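Local coordinates for putative aldehyde dehydrogenase (Burkholderia cenocepacia, PDB 4YWE) that probably oxidises aldehydes to carboxylic acids with NAD or NADP as electron acceptor, at the interface of chains A and B. Coordinates in Å, arbitrary orientation; residue numbers count along the deposited sequence, not the author numbering. Chains: chain A/B, Putative aldehyde dehydrogenase.

The interface of chains A and B. Residues chain A 133, 141, 479, 481; chain B 453-455.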
# COMPACT_ATOMS: atom_id res chain seq x y z
N LEU A 133 -5.19 11.16 -0.65
CA LEU A 133 -6.31 10.66 -1.44
C LEU A 133 -6.75 11.64 -2.51
O LEU A 133 -6.85 12.84 -2.25
CB LEU A 133 -7.49 10.33 -0.52
CG LEU A 133 -7.17 9.45 0.69
CD1 LEU A 133 -8.40 9.29 1.58
CD2 LEU A 133 -6.65 8.09 0.24
N VAL A 141 -5.96 16.13 0.36
CA VAL A 141 -6.40 15.24 1.41
C VAL A 141 -5.28 14.29 1.81
O VAL A 141 -4.72 13.59 0.97
CB VAL A 141 -7.65 14.45 0.98
CG1 VAL A 141 -8.03 13.42 2.03
CG2 VAL A 141 -8.81 15.40 0.70
N LEU A 479 -7.03 5.91 12.12
CA LEU A 479 -6.85 6.78 10.97
C LEU A 479 -7.50 8.15 11.17
O LEU A 479 -8.67 8.25 11.53
CB LEU A 479 -7.40 6.13 9.70
CG LEU A 479 -6.99 6.78 8.38
CD1 LEU A 479 -5.51 6.55 8.12
CD2 LEU A 479 -7.83 6.27 7.22
N THR A 481 -8.23 11.64 9.00
CA THR A 481 -8.23 12.23 7.66
C THR A 481 -8.22 13.76 7.74
O THR A 481 -9.02 14.36 8.45
CB THR A 481 -9.44 11.77 6.84
OG1 THR A 481 -9.46 10.33 6.79
CG2 THR A 481 -9.37 12.31 5.42
N GLU B 453 -15.06 9.72 -0.41
CA GLU B 453 -13.68 9.25 -0.46
C GLU B 453 -12.95 9.40 0.88
O GLU B 453 -11.86 8.87 1.06
CB GLU B 453 -12.90 10.01 -1.54
CG GLU B 453 -13.49 9.92 -2.94
CD GLU B 453 -14.51 11.01 -3.21
OE1 GLU B 453 -14.94 11.69 -2.25
OE2 GLU B 453 -14.87 11.21 -4.39
N LEU B 454 -13.56 10.13 1.81
CA LEU B 454 -12.91 10.45 3.08
C LEU B 454 -13.32 9.49 4.20
O LEU B 454 -14.48 9.51 4.63
CB LEU B 454 -13.23 11.89 3.49
CG LEU B 454 -13.13 12.94 2.38
CD1 LEU B 454 -13.55 14.31 2.90
CD2 LEU B 454 -11.72 12.99 1.81
N PRO B 455 -12.38 8.66 4.68
CA PRO B 455 -12.65 7.74 5.78
C PRO B 455 -13.21 8.46 7.01
O PRO B 455 -12.64 9.45 7.45
CB PRO B 455 -11.27 7.14 6.08
CG PRO B 455 -10.54 7.24 4.78
CD PRO B 455 -11.00 8.54 4.18
O HOH W 1 -10.50 9.13 9.08
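B:Pro455 lies against A:Thr481 and A:Leu479, two residues of strand 477-485 in chain A. B:Pro455 CB meets the methyl CD2 of A:Leu479 at 3.7 Å and also comes near the hydroxyl OG1 of A:Thr481. B:Pro455 CG, next round the ring, touches the same two atoms, A:Leu479 CD2 and A:Thr481 OG1, both on one side of it. B:Pro455 CD closes the ring back to the proline nitrogen and sits 3.5 Å from A:Thr481 OG1, while the methyl CD1 of A:Leu133 approaches it tip to tip. The A:Thr481 side chain stands at about a right angle to the proline. A:Thr481 OG1, beside its own backbone N (chi1 -56°), is 3.4 Å from the carbonyl O of B:Pro455, a weak hydrogen bond. Water 1 makes the firmer link, 2.8 Å from A:Thr481 OG1 and 2.7 Å from B:Pro455 O. Water 1 also reaches the carbonyl O of A:Leu479 at a longer 3.2 Å, joining the strand and the loop.

Two residues earlier in the loop, the carbonyl O of B:Glu453 lies 3.5 Å from CD1 of A:Leu133, so that the glutamate's backbone rather than its carboxylate makes this contact. B:Leu454 extends its CD2 methyl obliquely towards both methyls of A:Val141, nearest to A:Val141 CG1 at 3.7 Å. With CG1 anti to the backbone N (chi1 175°), both A:Val141 methyls are turned towards B:Leu454 CD2.

The patch is thus largely apolar, with a water-bridged polar margin. It fits a loop of one subunit against strands 130-133, 139-147 and 477-485 of the other, and its twofold twin repeats the contact, probably helping to hold together the dimer typical of aldehyde dehydrogenases.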